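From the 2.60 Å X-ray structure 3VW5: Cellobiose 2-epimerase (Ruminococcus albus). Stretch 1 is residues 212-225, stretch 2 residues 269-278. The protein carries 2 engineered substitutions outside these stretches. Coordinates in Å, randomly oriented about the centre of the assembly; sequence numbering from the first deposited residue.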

ATOM      1  N   MET A 212      11.546  10.141   7.556  1.00 38.60           N
ATOM      2  CA  MET A 212      11.994   9.531   6.320  1.00 38.02           C
ATOM      3  C   MET A 212      13.283  10.183   5.840  1.00 40.41           C
ATOM      4  O   MET A 212      14.202   9.478   5.432  1.00 40.11           O
ATOM      5  N   ARG A 213      13.362  11.516   5.897  1.00 39.85           N
ATOM      6  CA  ARG A 213      14.547  12.227   5.409  1.00 42.02           C
ATOM      7  C   ARG A 213      15.747  12.116   6.369  1.00 44.97           C
ATOM      8  O   ARG A 213      16.876  11.869   5.946  1.00 44.28           O
ATOM      9  N   ASP A 214      15.494  12.254   7.666  1.00 45.23           N
ATOM     10  CA  ASP A 214      16.577  12.329   8.644  1.00 43.53           C
ATOM     11  C   ASP A 214      17.064  10.979   9.196  1.00 51.32           C
ATOM     12  O   ASP A 214      18.240  10.836   9.551  1.00 51.97           O
ATOM     13  N   ILE A 215      16.177   9.988   9.263  1.00 48.42           N
ATOM     14  CA  ILE A 215      16.567   8.691   9.802  1.00 42.55           C
ATOM     15  C   ILE A 215      16.649   7.579   8.759  1.00 43.81           C
ATOM     16  O   ILE A 215      17.650   6.873   8.672  1.00 45.35           O
ATOM     17  N   VAL A 216      15.598   7.411   7.971  1.00 36.76           N
ATOM     18  CA  VAL A 216      15.500   6.205   7.172  1.00 38.94           C
ATOM     19  C   VAL A 216      16.294   6.278   5.863  1.00 38.60           C
ATOM     20  O   VAL A 216      16.900   5.290   5.452  1.00 37.81           O
ATOM     21  N   TYR A 217      16.310   7.453   5.237  1.00 41.77           N
ATOM     22  CA  TYR A 217      17.097   7.682   4.029  1.00 37.42           C
ATOM     23  C   TYR A 217      18.604   7.566   4.316  1.00 39.28           C
ATOM     24  O   TYR A 217      19.101   8.087   5.304  1.00 40.31           O
ATOM     25  N   THR A 218      19.321   6.859   3.456  1.00 42.42           N
ATOM     26  CA  THR A 218      20.766   6.733   3.590  1.00 41.78           C
ATOM     27  C   THR A 218      21.428   7.537   2.472  1.00 48.91           C
ATOM     28  O   THR A 218      21.477   7.098   1.320  1.00 46.94           O
ATOM     29  N   PRO A 219      21.921   8.739   2.805  1.00 51.85           N
ATOM     30  CA  PRO A 219      22.405   9.666   1.774  1.00 51.25           C
ATOM     31  C   PRO A 219      23.558   9.155   0.896  1.00 54.84           C
ATOM     32  O   PRO A 219      23.555   9.475  -0.299  1.00 58.44           O
ATOM     33  N   ASP A 220      24.505   8.385   1.434  1.00 46.61           N
ATOM     34  CA  ASP A 220      25.668   8.010   0.628  1.00 56.50           C
ATOM     35  C   ASP A 220      25.370   6.802  -0.234  1.00 57.55           C
ATOM     36  O   ASP A 220      26.231   6.308  -0.946  1.00 60.90           O
ATOM     37  N   THR A 221      24.136   6.335  -0.169  1.00 56.49           N
ATOM     38  CA  THR A 221      23.748   5.104  -0.835  1.00 53.74           C
ATOM     39  C   THR A 221      22.457   5.296  -1.626  1.00 48.97           C
ATOM     40  O   THR A 221      22.197   4.594  -2.600  1.00 43.67           O
ATOM     41  N   ASN A 222      21.671   6.274  -1.185  1.00 46.19           N
ATOM     42  CA  ASN A 222      20.334   6.539  -1.699  1.00 44.68           C
ATOM     43  C   ASN A 222      19.343   5.429  -1.399  1.00 43.77           C
ATOM     44  O   ASN A 222      18.306   5.351  -2.050  1.00 49.22           O
ATOM     45  N   ALA A 223      19.657   4.574  -0.430  1.00 41.83           N
ATOM     46  CA  ALA A 223      18.729   3.533   0.008  1.00 42.15           C
ATOM     47  C   ALA A 223      17.870   3.999   1.189  1.00 45.23           C
ATOM     48  O   ALA A 223      18.213   4.961   1.880  1.00 46.65           O
ATOM     49  N   LEU A 224      16.756   3.308   1.413  1.00 39.15           N
ATOM     50  CA  LEU A 224      15.975   3.473   2.628  1.00 37.70           C
ATOM     51  C   LEU A 224      16.267   2.318   3.555  1.00 41.87           C
ATOM     52  O   LEU A 224      16.254   1.158   3.127  1.00 47.32           O
ATOM     53  N   LYS A 225      16.531   2.613   4.822  1.00 39.02           N
ATOM     54  CA  LYS A 225      16.666   1.545   5.801  1.00 37.27           C
ATOM     55  C   LYS A 225      15.281   0.941   6.061  1.00 42.09           C
ATOM     56  O   LYS A 225      14.259   1.609   5.867  1.00 41.75           O
ATOM     57  N   GLU A 269      14.114  16.208  -4.915  1.00 51.60           N
ATOM     58  CA  GLU A 269      15.514  15.913  -5.215  1.00 51.80           C
ATOM     59  C   GLU A 269      15.962  14.622  -4.556  1.00 47.45           C
ATOM     60  O   GLU A 269      16.681  13.836  -5.165  1.00 53.36           O
ATOM     61  N   MET A 270      15.525  14.397  -3.320  1.00 45.05           N
ATOM     62  CA  MET A 270      15.831  13.153  -2.624  1.00 49.36           C
ATOM     63  C   MET A 270      15.184  11.970  -3.347  1.00 47.98           C
ATOM     64  O   MET A 270      15.842  10.974  -3.650  1.00 43.12           O
ATOM     65  N   ASP A 271      13.895  12.099  -3.638  1.00 46.88           N
ATOM     66  CA  ASP A 271      13.148  11.041  -4.308  1.00 49.41           C
ATOM     67  C   ASP A 271      13.731  10.645  -5.674  1.00 49.04           C
ATOM     68  O   ASP A 271      13.823   9.443  -6.001  1.00 39.82           O
ATOM     69  N   LEU A 272      14.121  11.653  -6.458  1.00 45.43           N
ATOM     70  CA  LEU A 272      14.814  11.408  -7.717  1.00 42.79           C
ATOM     71  C   LEU A 272      16.091  10.593  -7.484  1.00 48.79           C
ATOM     72  O   LEU A 272      16.393   9.663  -8.239  1.00 48.00           O
ATOM     73  N   LYS A 273      16.844  10.932  -6.440  1.00 42.64           N
ATOM     74  CA  LYS A 273      18.090  10.226  -6.193  1.00 45.12           C
ATOM     75  C   LYS A 273      17.807   8.762  -5.929  1.00 44.55           C
ATOM     76  O   LYS A 273      18.543   7.892  -6.384  1.00 47.59           O
ATOM     77  N   ILE A 274      16.738   8.505  -5.187  1.00 41.09           N
ATOM     78  CA  ILE A 274      16.314   7.146  -4.887  1.00 45.95           C
ATOM     79  C   ILE A 274      15.818   6.478  -6.169  1.00 44.84           C
ATOM     80  O   ILE A 274      16.127   5.325  -6.429  1.00 41.53           O
ATOM     81  N   SER A 275      15.059   7.221  -6.968  1.00 44.32           N
ATOM     82  CA  SER A 275      14.598   6.726  -8.256  1.00 42.07           C
ATOM     83  C   SER A 275      15.741   6.295  -9.161  1.00 45.93           C
ATOM     84  O   SER A 275      15.689   5.218  -9.763  1.00 47.14           O
ATOM     85  N   HIS A 276      16.760   7.136  -9.290  1.00 44.54           N
ATOM     86  CA  HIS A 276      17.854   6.794 -10.185  1.00 46.65           C
ATOM     87  C   HIS A 276      18.545   5.558  -9.676  1.00 46.19           C
ATOM     88  O   HIS A 276      18.872   4.668 -10.458  1.00 49.54           O
ATOM     89  N   ASN A 277      18.750   5.502  -8.364  1.00 42.97           N
ATOM     90  CA  ASN A 277      19.395   4.347  -7.758  1.00 40.84           C
ATOM     91  C   ASN A 277      18.667   3.040  -8.067  1.00 44.47           C
ATOM     92  O   ASN A 277      19.288   2.078  -8.507  1.00 42.77           O
ATOM     93  N   ILE A 278      17.352   3.015  -7.848  1.00 41.61           N
ATOM     94  CA  ILE A 278      16.544   1.821  -8.079  1.00 43.65           C
ATOM     95  C   ILE A 278      16.578   1.369  -9.540  1.00 44.15           C
ATOM     96  O   ILE A 278      16.692   0.173  -9.834  1.00 42.16           O
TER

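Packing of the 212-225 segment of Cellobiose 2-epimerase against the helix 269-278. The first stretch leaves its helix at Tyr217, turns through 219-222 and comes back through Ala223 and Leu224; the second is helical throughout, and Met270, Lys273, Ile274 and Asn277, placed on one side by the three-to-four residue helical repeat, form the stripe that meets it. The backbones come closest at Asn222 and Ile274, whose CA atoms lie 5.2 Å apart, and about 426 Å² is buried in all, counting both sides.

Tyr217 is central to the contact. Its CA-to-CB bond points toward the helix, and chi1 t (175°) with chi2 at 62° lays the ring beside Met270. Met270 starts sideways, but its t, t arrangement of chi1 and chi2 extends the chain over one face of that ring: Met270 CG stands 3.7 Å from the ring centroid of Tyr217, only 5° off the normal, a CH-pi contact. With chi3 p, the thioether stays over the same face, Met270 SD lying 4.0 Å from the centroid and 3.7 Å from Tyr217 CG. Met270 SD also reaches the preceding helix, 4.2 Å from Arg213 CB. Arg213 itself, with chi1 between wells at 138°, leads its end away from the interface, where NH1 makes a salt bridge to Asp214 OD1 at 2.8 Å; the hydrogen bond within that pair is weak.

Ile274, m and t, also sets out sideways, yet its extended CG1-CD1 arm comes nearer the first stretch. Ile274 CG1 lies 3.8 Å from Tyr217 CE1, approaching the ring obliquely, and 3.6 Å from Asn222 O, while Ile274 CD1 meets Leu224 CD2 at 4.1 Å. Leu224, m and t, likewise brings the end of a sideways side chain nearer, extending the apolar patch beyond the ring.

Asn222 points toward the helix from a backbone with positive phi (66°). Its chi1 m (-44°) and chi2 of 114° turn the amide to the tyrosine hydroxyl, and Asn222 ND2 donates to Tyr217 OH at 3.0 Å; this bond within the stretch ties the turn to the ring. The same Asn222 ND2 sits 3.7 Å from Lys273 CB. Lys273 (m, t, t, t) runs extended past the hydroxyl, its CD 3.8 Å from Tyr217 OH, so its aliphatic portion, rather than its amino group, makes this contact.

At the far end of the stripe, Asn277 points toward the turn with chi1 t (-161°), and its CB lies 3.9 Å from Asn222 CB. Asn277 ND2 is 3.4 Å from Thr221 O, but the angle is too poor for a hydrogen bond. The amide instead donates to water 1, from Asn277 ND2 at 2.9 Å, and the water donates to Asn222 O at 2.6 Å. No direct hydrogen bond crosses between the stretches, so this water supplies a polar link between them. Lys225, out of reach of the helix, braces its own stretch: its NZ donates to Ile215 O at 2.9 Å and Thr218 OG1 at 3.0 Å.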

ATOM      1  CB  MET A 212      10.905   9.577   5.242  1.00 36.58           C
ATOM      2  CG  MET A 212       9.691   8.684   5.561  1.00 39.89           C
ATOM      3  SD  MET A 212       9.941   6.911   5.470  1.00 43.30           S
ATOM      4  CE  MET A 212      10.532   6.765   3.823  1.00 36.42           C
ATOM      5  CB  ARG A 213      14.229  13.697   5.075  1.00 43.40           C
ATOM      6  CG  ARG A 213      15.306  14.681   5.529  1.00 48.60           C
ATOM      7  CD  ARG A 213      15.188  16.106   4.958  1.00 47.99           C
ATOM      8  NE  ARG A 213      14.014  16.889   5.375  1.00 59.36           N
ATOM      9  CZ  ARG A 213      13.721  17.261   6.625  1.00 57.80           C
ATOM     10  NH1 ARG A 213      14.492  16.908   7.647  1.00 49.50           N
ATOM     11  NH2 ARG A 213      12.628  17.983   6.858  1.00 58.13           N
ATOM     12  CB  ASP A 214      16.184  13.267   9.783  1.00 43.28           C
ATOM     13  CG  ASP A 214      15.977  14.699   9.310  1.00 47.47           C
ATOM     14  OD1 ASP A 214      16.563  15.062   8.260  1.00 46.96           O
ATOM     15  OD2 ASP A 214      15.236  15.456   9.990  1.00 47.62           O
ATOM     16  CB  ILE A 215      15.622   8.226  10.912  1.00 41.90           C
ATOM     17  CG1 ILE A 215      15.457   9.319  11.972  1.00 43.29           C
ATOM     18  CG2 ILE A 215      16.156   6.962  11.527  1.00 36.05           C
ATOM     19  CD1 ILE A 215      14.644   8.893  13.181  1.00 37.57           C
ATOM     20  CB  VAL A 216      14.017   5.685   7.054  1.00 37.83           C
ATOM     21  CG1 VAL A 216      13.099   6.598   7.786  1.00 38.77           C
ATOM     22  CG2 VAL A 216      13.563   5.458   5.608  1.00 37.62           C
ATOM     23  CB  TYR A 217      16.753   9.051   3.431  1.00 35.97           C
ATOM     24  CG  TYR A 217      17.596   9.442   2.237  1.00 40.98           C
ATOM     25  CD1 TYR A 217      17.574   8.695   1.069  1.00 40.90           C
ATOM     26  CD2 TYR A 217      18.417  10.560   2.279  1.00 43.68           C
ATOM     27  CE1 TYR A 217      18.353   9.050  -0.024  1.00 39.35           C
ATOM     28  CE2 TYR A 217      19.195  10.919   1.195  1.00 44.16           C
ATOM     29  CZ  TYR A 217      19.153  10.159   0.046  1.00 44.76           C
ATOM     30  OH  TYR A 217      19.925  10.500  -1.037  1.00 49.17           O
ATOM     31  CB  THR A 218      21.195   5.263   3.540  1.00 40.71           C
ATOM     32  OG1 THR A 218      20.327   4.495   4.387  1.00 42.99           O
ATOM     33  CG2 THR A 218      22.612   5.101   4.015  1.00 32.81           C
ATOM     34  CB  PRO A 219      22.810  10.908   2.571  1.00 44.44           C
ATOM     35  CG  PRO A 219      22.913  10.458   3.982  1.00 52.03           C
ATOM     36  CD  PRO A 219      21.942   9.343   4.147  1.00 47.59           C
ATOM     37  CB  ASP A 220      26.885   7.725   1.501  1.00 63.53           C
ATOM     38  CG  ASP A 220      26.679   6.522   2.383  1.00 74.71           C
ATOM     39  OD1 ASP A 220      25.601   6.474   3.032  1.00 73.45           O
ATOM     40  OD2 ASP A 220      27.564   5.619   2.419  1.00 73.60           O
ATOM     41  CB  THR A 221      23.551   4.004   0.211  1.00 50.48           C
ATOM     42  OG1 THR A 221      24.811   3.377   0.465  1.00 55.98           O
ATOM     43  CG2 THR A 221      22.589   2.964  -0.281  1.00 53.08           C
ATOM     44  CB  ASN A 222      20.355   6.827  -3.202  1.00 47.66           C
ATOM     45  CG  ASN A 222      21.470   7.767  -3.599  1.00 48.36           C
ATOM     46  OD1 ASN A 222      22.392   7.378  -4.320  1.00 54.42           O
ATOM     47  ND2 ASN A 222      21.399   9.007  -3.128  1.00 44.80           N
ATOM     48  CB  ALA A 223      19.479   2.285   0.386  1.00 36.73           C
ATOM     49  CB  LEU A 224      14.485   3.456   2.306  1.00 37.46           C
ATOM     50  CG  LEU A 224      14.005   4.548   1.360  1.00 38.79           C
ATOM     51  CD1 LEU A 224      12.520   4.392   1.110  1.00 41.85           C
ATOM     52  CD2 LEU A 224      14.321   5.909   1.952  1.00 40.01           C
ATOM     53  CB  LYS A 225      17.290   2.073   7.084  1.00 38.59           C
ATOM     54  CG  LYS A 225      18.695   2.607   6.913  1.00 38.78           C
ATOM     55  CD  LYS A 225      19.137   3.355   8.164  1.00 41.89           C
ATOM     56  CE  LYS A 225      20.201   4.402   7.855  1.00 38.58           C
ATOM     57  NZ  LYS A 225      19.668   5.591   7.114  1.00 44.37           N
ATOM     58  CB  GLU A 269      16.433  17.078  -4.844  1.00 51.47           C
ATOM     59  CG  GLU A 269      16.147  18.314  -5.683  1.00 76.75           C
ATOM     60  CD  GLU A 269      17.333  19.260  -5.798  1.00 93.99           C
ATOM     61  OE1 GLU A 269      18.420  18.922  -5.255  1.00 88.09           O
ATOM     62  OE2 GLU A 269      17.173  20.340  -6.434  1.00 83.78           O
ATOM     63  CB  MET A 270      15.353  13.210  -1.172  1.00 48.60           C
ATOM     64  CG  MET A 270      15.829  12.040  -0.319  1.00 45.74           C
ATOM     65  SD  MET A 270      15.093  12.011   1.330  1.00 49.37           S
ATOM     66  CE  MET A 270      13.382  11.652   0.946  1.00 48.37           C
ATOM     67  CB  ASP A 271      11.681  11.446  -4.428  1.00 44.62           C
ATOM     68  CG  ASP A 271      11.005  11.531  -3.078  1.00 47.19           C
ATOM     69  OD1 ASP A 271      11.455  10.809  -2.161  1.00 46.85           O
ATOM     70  OD2 ASP A 271      10.038  12.313  -2.931  1.00 46.69           O
ATOM     71  CB  LEU A 272      15.142  12.722  -8.428  1.00 41.59           C
ATOM     72  CG  LEU A 272      14.131  13.188  -9.483  1.00 49.79           C
ATOM     73  CD1 LEU A 272      14.534  14.522 -10.066  1.00 46.50           C
ATOM     74  CD2 LEU A 272      13.979  12.165 -10.588  1.00 44.77           C
ATOM     75  CB  LYS A 273      18.859  10.837  -5.019  1.00 47.42           C
ATOM     76  CG  LYS A 273      19.704  12.033  -5.396  1.00 45.92           C
ATOM     77  CD  LYS A 273      20.356  12.631  -4.182  1.00 48.23           C
ATOM     78  CE  LYS A 273      20.702  14.089  -4.425  1.00 55.99           C
ATOM     79  NZ  LYS A 273      21.030  14.777  -3.137  1.00 62.50           N
ATOM     80  CB  ILE A 274      15.217   7.132  -3.798  1.00 45.94           C
ATOM     81  CG1 ILE A 274      15.741   7.817  -2.526  1.00 38.85           C
ATOM     82  CG2 ILE A 274      14.720   5.698  -3.533  1.00 38.17           C
ATOM     83  CD1 ILE A 274      14.694   8.044  -1.476  1.00 39.35           C
ATOM     84  CB  SER A 275      13.784   7.788  -8.969  1.00 42.77           C
ATOM     85  OG  SER A 275      12.449   7.751  -8.527  1.00 48.19           O
ATOM     86  CB  HIS A 276      18.865   7.941 -10.357  1.00 45.21           C
ATOM     87  CG  HIS A 276      18.443   8.957 -11.375  1.00 50.79           C
ATOM     88  ND1 HIS A 276      18.478   8.699 -12.736  1.00 49.98           N
ATOM     89  CD2 HIS A 276      17.942  10.215 -11.229  1.00 51.19           C
ATOM     90  CE1 HIS A 276      18.025   9.775 -13.388  1.00 56.35           C
ATOM     91  NE2 HIS A 276      17.702  10.708 -12.497  1.00 48.06           N
ATOM     92  CB  ASN A 277      19.542   4.511  -6.254  1.00 40.84           C
ATOM     93  CG  ASN A 277      20.585   3.574  -5.683  1.00 48.81           C
ATOM     94  OD1 ASN A 277      21.715   3.525  -6.173  1.00 51.06           O
ATOM     95  ND2 ASN A 277      20.211   2.806  -4.662  1.00 43.55           N
ATOM     96  CB  ILE A 278      15.089   2.030  -7.601  1.00 43.41           C
ATOM     97  CG1 ILE A 278      15.072   2.050  -6.078  1.00 41.93           C
ATOM     98  CG2 ILE A 278      14.184   0.899  -8.097  1.00 35.75           C
ATOM     99  CD1 ILE A 278      15.607   0.761  -5.479  1.00 38.92           C
TER
HETATM  100  O   HOH W   1      17.569   3.403  -3.610  1.00 41.88           O